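PDB 6KYY: pyridine nucleotide-disulphide oxidoreductase dimerisation region from Escherichia coli BL21, which is an FAD-binding disulfide reductase of the pyridine nucleotide-disulfide oxidoreductase family, induced by hypochlorous acid and probably involved in resistance to reactive chlorine stress. Local coordinates for residues A360-V365 with K386-N391; Q394-A399 with K414-A419; P344-G349 with E408-V413; D205-D210 with M350-A355. One frame throughout, in Å; residues are numbered along the deposited sequence.

Interaction 1: residues A360-V365 with K386-N391; sequences ADIQVV and KAIVDN
Ile362 to Val365 runs antiparallel beside Lys386 to Asp390, with the two strand axes 4.6 Å apart at closest approach. Gln363 and Val389 form a hydrogen-bonded pair: Gln363 N donates to Val389 O (2.7 Å) and Val389 N returns the bond to Gln363 O (2.8 Å). Val365 and Ala387 pair in the same way with longer bonds. Ile362 with Asp390 and Val364 with Ile388 are non-hydrogen-bonded pairs. Asn391 N extends the pairing past the strand, reaching Asp361 O at 2.7 Å nearly along the C=O axis.

The side chains alternate between two faces. Ile362, Val364, Ile388 and Asp390 share one face. Ile362 CB meets Ile388 CG2 at 3.9 Å, and the two side chains lie side by side, pointing the same way. Val364 lies beside Ile388 in a similar manner. Val364 CG1, anti to its backbone N (chi1 -178°), touches CE of Lys386 at 3.8 Å. The other face carries Gln363, Val365, Ala387 and Val389. The Asn391 amide links the polar ends. Its ND2 gives a weak bond to Asp361 OD1, and its OD1 takes a weak one from Gln363 NE2 (3.3 Å). The stronger partner of Gln363 is Lys448 N, bonded to OE1.

Strand 362-368 is one of the two outermost strands, within this chain, of the five-stranded antiparallel sheet in the dimerisation domain. Strand 384-390 lies between it and strand 396-402. Helix 352-358 packs on the face of Ile362, Val364 and Ile388, while Val447, Phe444 and Tyr423 touch the other.

Interaction 2: residues Q394-A399 with K414-A419; sequences QRMLGA and KMVMDA
Val416 and Met417 of helix 406-418 both meet the side chain of Met396. Ahead of them in the chain, Lys414 has its CB pointing away from the strand. Its NZ forms a salt bridge to Asp418 OD1 at 2.7 Å, one turn later, through the syn lone pair of that oxygen. Lys414 NZ also bonds Asn334 O.

Val416 CG2 meets Met396 CE at 3.6 Å, and the two side chains cross obliquely. Val416 also packs on Ile425 and Leu426 of helix 424-428, and on Met415 of the second subunit.

Met417 follows and does most of the touching. With CG anti to the carbonyl carbon (chi1 -77°), Met417 CG lies 3.5 Å from Met396 CE. The two thioether chains cross at about a right angle. Further along the chain, SD of Met417 comes 3.4 Å from the backbone O of Met396. Met396 CB points at the helix. Its CE and its backbone O both meet Met417. This is helix-on-sheet packing in the dimerisation domain, with its antiparallel sheet. Helix segment 414-418 runs roughly antiparallel to strand 396-399, at 156°, its axis 9.1 Å away at closest approach. No hydrogen bond crosses between the two ranges; the contact is apolar apart from the Met396 oxygen beside the sulfur.

Asp418 lies on another side of the helix and does not face the strand. Its OD2 takes a bond from Asn334 ND2.

Interaction 3: residues P344-G349 with E408-V413; sequences PLSRVG and EMINIV
Ser346 rests its CB against CB of Ile410, 3.6 Å away. Its OG comes no nearer than 4.0 Å to Ile410 CG2. That hydroxyl is instead hydrogen-bonded to the hydroxyl of Ser338 on the adjacent strand 337-339.

Arg347 CB points away from the helix, but the backbone of this residue is part of the contact. The CD1 of Ile410 lies 3.8 Å from Arg347 N. Ile410 CG1 is anti to the backbone N (chi1 -169°), which carries the branch towards the strand. On the far side, Arg347 NE forms a salt bridge with Glu204. Its NH1 gives a hydrogen bond to Gly349 O (3.0 Å) from above the carbonyl plane.

Val348 points back at the helix. Its CG1 touches Ile410 CD1 at 3.8 Å and Val413 CG1 at 3.9 Å. The Val348 and Ile410 side chains slide past each other in opposite directions, while Val348 and Val413 cross obliquely. One methyl thus spans two helical residues three positions apart.

Strand and helix segments run nearly parallel, at 13°, with 8.1 Å between their axes. Other helix residues turn to the second subunit: Glu408 bonds Ser437 and Met436 N there, and Asn411 bonds Thr432. The arrangement is that of the dimerisation domain of this reductase family, in which a helix is held between the antiparallel sheet and the partner subunit.

Interaction 4: residues D205-D210 with M350-A355; sequences DRDIAD and MTEEQA
Asp205 points its carboxylate at the start of helix 352-358 and holds two consecutive backbone N-H groups. OD2 accepts from Glu352 N at 2.7 Å, and OD1 accepts from Glu353 N at 2.9 Å. Each oxygen uses its syn lone pair, so the two bonds form a fork that limits rotation of the carboxylate.

The neighbouring side chains frame this fork. Glu352 crosses Asp205 at about a right angle, with its CB 3.2 Å from Asp205 OD2. Glu353 slides past in the opposite direction, and its CG comes 3.3 Å from Asp205 OD1. Thr351 also runs opposite to Asp205, and its CB lies 3.5 Å from Asp205 OD2. Thr351 is the N-cap of the helix, and its OG1 accepts a weak capping bond from Gln354 N.

Asp207 meets Glu352 obliquely, their carboxylate planes 25° apart. Asp207 OD1 and Glu352 OE1 are 3.4 Å apart and are both acceptors. Lys386 NZ makes a salt bridge to each, and Arg356 makes one to Glu352 OE2.

The contact joins helix 206-218, which comes between strands 190-194 and 221-224 of the parallel sheet in the chain, to the dimerisation domain. The helix dipole, and more weakly Lys386, would favour the ionised form of Asp205. Lys386 would also offset the repulsion between Asp207 and Glu352.

In the fold
Interactions 1, 2 and 3 belong to one antiparallel sheet and the helix packed on it. Interaction 1 joins two of its strands by backbone bonds near the edge and is partly buried. Interactions 2 and 3 are buried, apolar and share helix 406-418. Their strands are neighbours in the sheet, where Ala399 N probably bonds Val348 O, and their side chains touch where Met396 CE meets Val413 and Met417 CE meets Val348. Both also reach the second subunit. Interaction 4, like interaction 1, is partly buried, but its chemistry is charged and polar. It ties the dimerisation domain to helix 206-218, from much earlier in the chain. Lys386 is shared with interaction 1. Interactions 1 and 3 do not touch.

Interaction 1: residues A360-V365 with K386-N391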
# COMPACT_ATOMS: atom_id res chain seq x y z
N ALA B 360 -7.71 -30.50 -8.03
CA ALA B 360 -8.45 -29.60 -8.89
C ALA B 360 -7.65 -29.28 -10.15
O ALA B 360 -6.44 -29.54 -10.24
CB ALA B 360 -8.80 -28.31 -8.15
N ASP B 361 -8.33 -28.72 -11.14
CA ASP B 361 -7.70 -28.28 -12.38
C ASP B 361 -7.22 -26.85 -12.17
O ASP B 361 -7.98 -25.89 -12.33
CB ASP B 361 -8.67 -28.39 -13.55
CG ASP B 361 -7.98 -28.27 -14.89
OD1 ASP B 361 -8.59 -27.73 -15.83
OD2 ASP B 361 -6.82 -28.73 -15.01
N ILE B 362 -5.95 -26.70 -11.81
CA ILE B 362 -5.41 -25.41 -11.39
C ILE B 362 -4.43 -24.90 -12.43
O ILE B 362 -3.88 -25.65 -13.25
CB ILE B 362 -4.75 -25.48 -10.01
CG1 ILE B 362 -3.56 -26.44 -10.03
CG2 ILE B 362 -5.76 -25.90 -8.95
CD1 ILE B 362 -2.72 -26.41 -8.77
N GLN B 363 -4.21 -23.59 -12.39
CA GLN B 363 -3.22 -22.91 -13.22
C GLN B 363 -2.46 -21.94 -12.33
O GLN B 363 -3.08 -21.08 -11.68
CB GLN B 363 -3.89 -22.17 -14.38
CG GLN B 363 -2.92 -21.64 -15.42
CD GLN B 363 -3.64 -21.08 -16.64
OE1 GLN B 363 -3.01 -20.51 -17.53
NE2 GLN B 363 -4.96 -21.24 -16.67
N VAL B 364 -1.14 -22.08 -12.28
CA VAL B 364 -0.30 -21.28 -11.39
C VAL B 364 0.47 -20.29 -12.25
O VAL B 364 1.32 -20.68 -13.06
CB VAL B 364 0.65 -22.16 -10.57
CG1 VAL B 364 1.48 -21.30 -9.62
CG2 VAL B 364 -0.13 -23.21 -9.80
N VAL B 365 0.18 -19.00 -12.07
CA VAL B 365 0.85 -17.93 -12.81
C VAL B 365 1.92 -17.32 -11.91
O VAL B 365 1.74 -17.20 -10.69
CB VAL B 365 -0.16 -16.87 -13.29
CG1 VAL B 365 -1.07 -17.47 -14.35
CG2 VAL B 365 -0.97 -16.33 -12.12
N LYS B 386 2.83 -14.68 -7.27
CA LYS B 386 2.27 -15.91 -7.79
C LYS B 386 0.89 -16.12 -7.17
O LYS B 386 0.68 -15.81 -6.00
CB LYS B 386 3.17 -17.12 -7.51
CG LYS B 386 3.23 -17.53 -6.05
CD LYS B 386 3.95 -18.85 -5.86
CE LYS B 386 3.13 -20.00 -6.41
NZ LYS B 386 3.83 -21.30 -6.19
N ALA B 387 -0.04 -16.62 -7.98
CA ALA B 387 -1.37 -16.96 -7.52
C ALA B 387 -1.83 -18.22 -8.23
O ALA B 387 -1.20 -18.67 -9.20
CB ALA B 387 -2.36 -15.81 -7.75
N ILE B 388 -2.93 -18.79 -7.75
CA ILE B 388 -3.43 -20.06 -8.24
C ILE B 388 -4.87 -19.86 -8.71
O ILE B 388 -5.72 -19.39 -7.94
CB ILE B 388 -3.36 -21.15 -7.16
CG1 ILE B 388 -1.94 -21.24 -6.60
CG2 ILE B 388 -3.79 -22.50 -7.72
CD1 ILE B 388 -1.88 -21.58 -5.14
N VAL B 389 -5.13 -20.21 -9.96
CA VAL B 389 -6.44 -20.08 -10.58
C VAL B 389 -7.03 -21.47 -10.73
O VAL B 389 -6.34 -22.40 -11.17
CB VAL B 389 -6.36 -19.36 -11.94
CG1 VAL B 389 -7.74 -19.27 -12.58
CG2 VAL B 389 -5.74 -17.98 -11.77
N ASP B 390 -8.30 -21.61 -10.37
CA ASP B 390 -9.04 -22.86 -10.57
C ASP B 390 -9.76 -22.77 -11.91
O ASP B 390 -10.55 -21.85 -12.13
CB ASP B 390 -10.01 -23.11 -9.42
CG ASP B 390 -10.98 -24.24 -9.71
OD1 ASP B 390 -12.10 -24.21 -9.16
OD2 ASP B 390 -10.63 -25.16 -10.47
N ASN B 391 -9.51 -23.74 -12.79
CA ASN B 391 -9.96 -23.63 -14.18
C ASN B 391 -11.44 -23.92 -14.34
O ASN B 391 -12.08 -23.36 -15.24
CB ASN B 391 -9.14 -24.57 -15.07
CG ASN B 391 -7.83 -23.95 -15.52
OD1 ASN B 391 -7.74 -22.74 -15.70
ND2 ASN B 391 -6.82 -24.79 -15.70

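Interaction 2: residues Q394-A399 with K414-A419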
# COMPACT_ATOMS: atom_id res chain seq x y z
N GLN B 394 -13.00 -20.55 -12.61
CA GLN B 394 -12.31 -19.28 -12.87
C GLN B 394 -11.99 -18.51 -11.59
O GLN B 394 -11.55 -17.36 -11.67
CB GLN B 394 -13.10 -18.38 -13.83
CG GLN B 394 -13.15 -18.88 -15.26
CD GLN B 394 -12.48 -17.93 -16.24
OE1 GLN B 394 -12.86 -16.76 -16.35
NE2 GLN B 394 -11.48 -18.42 -16.96
N ARG B 395 -12.21 -19.11 -10.42
CA ARG B 395 -11.92 -18.45 -9.16
C ARG B 395 -10.44 -18.59 -8.80
O ARG B 395 -9.70 -19.40 -9.38
CB ARG B 395 -12.79 -19.03 -8.04
CG ARG B 395 -14.23 -18.56 -8.06
CD ARG B 395 -14.94 -18.89 -6.76
NE ARG B 395 -15.82 -20.05 -6.88
CZ ARG B 395 -15.45 -21.30 -6.61
NH1 ARG B 395 -14.22 -21.56 -6.21
NH2 ARG B 395 -16.32 -22.29 -6.75
N MET B 396 -10.01 -17.80 -7.83
CA MET B 396 -8.64 -17.84 -7.33
C MET B 396 -8.62 -18.57 -5.99
O MET B 396 -9.45 -18.30 -5.12
CB MET B 396 -8.07 -16.43 -7.18
CG MET B 396 -8.09 -15.62 -8.46
SD MET B 396 -7.72 -13.87 -8.25
CE MET B 396 -8.10 -13.66 -6.51
N LEU B 397 -7.68 -19.50 -5.84
CA LEU B 397 -7.59 -20.31 -4.63
C LEU B 397 -6.57 -19.78 -3.63
O LEU B 397 -6.69 -20.06 -2.43
CB LEU B 397 -7.23 -21.76 -4.99
CG LEU B 397 -8.15 -22.42 -6.01
CD1 LEU B 397 -7.54 -23.71 -6.53
CD2 LEU B 397 -9.53 -22.68 -5.41
N GLY B 398 -5.58 -19.02 -4.08
CA GLY B 398 -4.59 -18.48 -3.18
C GLY B 398 -3.64 -17.57 -3.93
O GLY B 398 -3.59 -17.56 -5.16
N ALA B 399 -2.88 -16.81 -3.15
CA ALA B 399 -1.91 -15.88 -3.71
C ALA B 399 -0.70 -15.80 -2.79
O ALA B 399 -0.81 -16.01 -1.58
CB ALA B 399 -2.51 -14.48 -3.92
N LYS B 414 -7.86 -10.63 -1.42
CA LYS B 414 -8.84 -11.21 -0.50
C LYS B 414 -10.25 -10.71 -0.79
O LYS B 414 -11.22 -11.42 -0.52
CB LYS B 414 -8.44 -10.89 0.94
CG LYS B 414 -9.28 -11.60 1.99
CD LYS B 414 -9.95 -10.61 2.92
CE LYS B 414 -10.34 -11.27 4.23
NZ LYS B 414 -10.99 -12.58 4.00
N MET B 415 -10.37 -9.51 -1.34
CA MET B 415 -11.67 -8.93 -1.63
C MET B 415 -12.47 -9.81 -2.59
O MET B 415 -13.56 -10.30 -2.25
CB MET B 415 -11.50 -7.53 -2.21
CG MET B 415 -11.51 -6.42 -1.18
SD MET B 415 -13.18 -5.98 -0.66
CE MET B 415 -12.87 -5.53 1.04
N VAL B 416 -11.94 -10.03 -3.80
CA VAL B 416 -12.69 -10.77 -4.80
C VAL B 416 -12.77 -12.26 -4.48
O VAL B 416 -13.67 -12.95 -4.99
CB VAL B 416 -12.08 -10.55 -6.20
CG1 VAL B 416 -11.82 -9.07 -6.44
CG2 VAL B 416 -10.80 -11.34 -6.36
N MET B 417 -11.87 -12.78 -3.64
CA MET B 417 -11.98 -14.17 -3.24
C MET B 417 -13.15 -14.38 -2.28
O MET B 417 -13.86 -15.39 -2.36
CB MET B 417 -10.67 -14.64 -2.59
CG MET B 417 -9.58 -14.94 -3.60
SD MET B 417 -8.21 -15.94 -3.00
CE MET B 417 -8.63 -16.13 -1.27
N ASP B 418 -13.38 -13.42 -1.38
CA ASP B 418 -14.54 -13.50 -0.50
C ASP B 418 -15.84 -13.34 -1.28
O ASP B 418 -16.82 -14.04 -1.00
CB ASP B 418 -14.44 -12.44 0.60
CG ASP B 418 -13.44 -12.80 1.67
OD1 ASP B 418 -13.04 -11.90 2.45
OD2 ASP B 418 -13.05 -13.99 1.75
N ALA B 419 -15.86 -12.44 -2.26
CA ALA B 419 -17.05 -12.19 -3.06
C ALA B 419 -17.25 -13.21 -4.17
O ALA B 419 -18.20 -13.07 -4.95
CB ALA B 419 -16.99 -10.78 -3.66

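Interaction 3: residues P344-G349 with E408-V413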
# COMPACT_ATOMS: atom_id res chain seq x y z
N PRO B 344 8.09 -7.37 2.14
CA PRO B 344 7.18 -8.18 2.96
C PRO B 344 6.48 -9.26 2.16
O PRO B 344 6.23 -9.13 0.96
CB PRO B 344 6.18 -7.15 3.51
CG PRO B 344 6.33 -5.95 2.64
CD PRO B 344 7.73 -5.94 2.15
N LEU B 345 6.15 -10.35 2.86
CA LEU B 345 5.49 -11.52 2.27
C LEU B 345 4.05 -11.56 2.76
O LEU B 345 3.79 -11.82 3.94
CB LEU B 345 6.23 -12.80 2.66
CG LEU B 345 5.77 -14.16 2.11
CD1 LEU B 345 4.73 -14.82 3.01
CD2 LEU B 345 5.24 -14.03 0.68
N SER B 346 3.10 -11.32 1.85
CA SER B 346 1.68 -11.34 2.17
C SER B 346 1.01 -12.51 1.47
O SER B 346 1.40 -12.91 0.37
CB SER B 346 1.02 -10.03 1.74
OG SER B 346 1.48 -8.95 2.54
N ARG B 347 -0.01 -13.07 2.13
CA ARG B 347 -0.58 -14.33 1.67
C ARG B 347 -2.07 -14.39 2.00
O ARG B 347 -2.53 -13.83 2.99
CB ARG B 347 0.14 -15.53 2.30
CG ARG B 347 1.44 -15.90 1.61
CD ARG B 347 1.34 -17.28 0.99
NE ARG B 347 0.97 -18.28 1.99
CZ ARG B 347 -0.11 -19.05 1.91
NH1 ARG B 347 -0.93 -18.94 0.88
NH2 ARG B 347 -0.36 -19.93 2.87
N VAL B 348 -2.81 -15.11 1.15
CA VAL B 348 -4.20 -15.44 1.40
C VAL B 348 -4.51 -16.69 0.59
O VAL B 348 -3.90 -16.94 -0.45
CB VAL B 348 -5.15 -14.26 1.03
CG1 VAL B 348 -5.13 -14.01 -0.47
CG2 VAL B 348 -6.57 -14.53 1.52
N GLY B 349 -5.45 -17.49 1.09
CA GLY B 349 -5.78 -18.73 0.41
C GLY B 349 -4.69 -19.78 0.58
O GLY B 349 -3.76 -19.64 1.38
N GLU B 408 -0.66 -4.26 1.66
CA GLU B 408 -1.83 -3.49 1.25
C GLU B 408 -2.61 -4.16 0.13
O GLU B 408 -3.82 -4.38 0.26
CB GLU B 408 -1.41 -2.08 0.82
CG GLU B 408 -0.49 -1.37 1.80
CD GLU B 408 -1.24 -0.74 2.96
OE1 GLU B 408 -2.47 -0.95 3.07
OE2 GLU B 408 -0.60 -0.02 3.76
N MET B 409 -1.94 -4.50 -0.97
CA MET B 409 -2.63 -5.07 -2.12
C MET B 409 -3.13 -6.49 -1.87
O MET B 409 -3.98 -6.97 -2.63
CB MET B 409 -1.72 -5.05 -3.35
CG MET B 409 -0.69 -6.16 -3.36
SD MET B 409 0.56 -5.92 -4.63
CE MET B 409 1.80 -5.07 -3.67
N ILE B 410 -2.63 -7.16 -0.83
CA ILE B 410 -3.15 -8.48 -0.50
C ILE B 410 -4.61 -8.38 -0.07
O ILE B 410 -5.38 -9.33 -0.23
CB ILE B 410 -2.29 -9.15 0.59
CG1 ILE B 410 -2.66 -10.62 0.76
CG2 ILE B 410 -2.42 -8.41 1.92
CD1 ILE B 410 -2.28 -11.49 -0.42
N ASN B 411 -5.02 -7.23 0.47
CA ASN B 411 -6.42 -7.00 0.79
C ASN B 411 -7.27 -6.88 -0.47
O ASN B 411 -8.49 -7.10 -0.40
CB ASN B 411 -6.57 -5.76 1.66
CG ASN B 411 -5.74 -5.83 2.93
OD1 ASN B 411 -6.00 -6.64 3.81
ND2 ASN B 411 -4.74 -4.96 3.03
N ILE B 412 -6.68 -6.51 -1.61
CA ILE B 412 -7.42 -6.50 -2.86
C ILE B 412 -7.71 -7.92 -3.32
O ILE B 412 -8.81 -8.23 -3.78
CB ILE B 412 -6.65 -5.71 -3.94
CG1 ILE B 412 -6.44 -4.26 -3.51
CG2 ILE B 412 -7.38 -5.77 -5.27
CD1 ILE B 412 -5.85 -3.38 -4.59
N VAL B 413 -6.71 -8.81 -3.21
CA VAL B 413 -6.90 -10.20 -3.62
C VAL B 413 -7.93 -10.88 -2.73
O VAL B 413 -8.79 -11.63 -3.21
CB VAL B 413 -5.56 -10.94 -3.61
CG1 VAL B 413 -5.75 -12.40 -3.98
CG2 VAL B 413 -4.57 -10.27 -4.56

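Interaction 4: residues D205-D210 with M350-A355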
# COMPACT_ATOMS: atom_id res chain seq x y z
N ASP B 205 5.19 -22.21 0.28
CA ASP B 205 5.69 -22.93 -0.88
C ASP B 205 7.21 -22.89 -0.91
O ASP B 205 7.84 -21.99 -0.36
CB ASP B 205 5.13 -22.32 -2.17
CG ASP B 205 3.78 -22.89 -2.55
OD1 ASP B 205 3.58 -24.11 -2.37
OD2 ASP B 205 2.92 -22.12 -3.02
N ARG B 206 7.80 -23.89 -1.56
CA ARG B 206 9.26 -23.93 -1.67
C ARG B 206 9.79 -22.82 -2.56
O ARG B 206 10.88 -22.29 -2.31
CB ARG B 206 9.71 -25.29 -2.19
CG ARG B 206 9.56 -26.44 -1.19
CD ARG B 206 10.25 -26.12 0.13
NE ARG B 206 9.32 -25.56 1.11
CZ ARG B 206 9.70 -24.90 2.21
NH1 ARG B 206 10.98 -24.73 2.47
NH2 ARG B 206 8.78 -24.42 3.03
N ASP B 207 9.03 -22.43 -3.59
CA ASP B 207 9.51 -21.39 -4.50
C ASP B 207 9.59 -20.04 -3.81
O ASP B 207 10.52 -19.26 -4.08
CB ASP B 207 8.61 -21.32 -5.74
CG ASP B 207 7.14 -21.40 -5.40
OD1 ASP B 207 6.53 -22.47 -5.64
OD2 ASP B 207 6.59 -20.40 -4.89
N ILE B 208 8.65 -19.73 -2.93
CA ILE B 208 8.71 -18.48 -2.18
C ILE B 208 9.60 -18.60 -0.94
O ILE B 208 10.21 -17.61 -0.53
CB ILE B 208 7.31 -17.98 -1.81
CG1 ILE B 208 6.53 -19.04 -1.03
CG2 ILE B 208 6.54 -17.57 -3.06
CD1 ILE B 208 5.25 -18.52 -0.42
N ALA B 209 9.67 -19.79 -0.34
CA ALA B 209 10.61 -19.99 0.76
C ALA B 209 12.05 -19.87 0.27
O ALA B 209 12.90 -19.29 0.96
CB ALA B 209 10.39 -21.36 1.41
N ASP B 210 12.34 -20.41 -0.92
CA ASP B 210 13.67 -20.25 -1.50
C ASP B 210 13.96 -18.78 -1.79
O ASP B 210 15.07 -18.30 -1.55
CB ASP B 210 13.79 -21.08 -2.78
CG ASP B 210 13.87 -22.56 -2.51
OD1 ASP B 210 13.58 -23.36 -3.43
OD2 ASP B 210 14.23 -22.94 -1.37
N MET B 350 -4.82 -20.84 -0.21
CA MET B 350 -3.92 -21.98 -0.09
C MET B 350 -2.67 -21.78 -0.93
O MET B 350 -2.66 -21.04 -1.92
CB MET B 350 -4.61 -23.28 -0.50
CG MET B 350 -5.61 -23.16 -1.63
SD MET B 350 -6.44 -24.74 -1.92
CE MET B 350 -8.06 -24.19 -2.46
N THR B 351 -1.59 -22.45 -0.51
CA THR B 351 -0.35 -22.46 -1.26
C THR B 351 -0.49 -23.32 -2.51
O THR B 351 -1.50 -24.01 -2.72
CB THR B 351 0.79 -22.98 -0.40
OG1 THR B 351 0.45 -24.28 0.11
CG2 THR B 351 1.05 -22.05 0.77
N GLU B 352 0.53 -23.28 -3.37
CA GLU B 352 0.56 -24.18 -4.51
C GLU B 352 0.66 -25.63 -4.06
O GLU B 352 0.09 -26.52 -4.70
CB GLU B 352 1.71 -23.83 -5.45
CG GLU B 352 1.70 -24.61 -6.75
CD GLU B 352 2.99 -24.46 -7.53
OE1 GLU B 352 3.77 -23.52 -7.24
OE2 GLU B 352 3.24 -25.28 -8.44
N GLU B 353 1.37 -25.89 -2.95
CA GLU B 353 1.48 -27.24 -2.43
C GLU B 353 0.10 -27.84 -2.15
O GLU B 353 -0.19 -28.96 -2.58
CB GLU B 353 2.33 -27.24 -1.16
CG GLU B 353 3.83 -27.24 -1.41
CD GLU B 353 4.39 -28.64 -1.56
OE1 GLU B 353 3.72 -29.61 -1.14
OE2 GLU B 353 5.51 -28.77 -2.10
N GLN B 354 -0.75 -27.10 -1.45
CA GLN B 354 -2.09 -27.61 -1.14
C GLN B 354 -2.96 -27.67 -2.39
O GLN B 354 -3.76 -28.60 -2.55
CB GLN B 354 -2.75 -26.74 -0.08
CG GLN B 354 -1.84 -26.33 1.06
CD GLN B 354 -2.42 -25.20 1.89
OE1 GLN B 354 -3.64 -25.09 2.04
NE2 GLN B 354 -1.55 -24.36 2.44
N ALA B 355 -2.82 -26.69 -3.29
CA ALA B 355 -3.62 -26.69 -4.51
C ALA B 355 -3.25 -27.85 -5.42
O ALA B 355 -4.13 -28.40 -6.10
CB ALA B 355 -3.45 -25.36 -5.25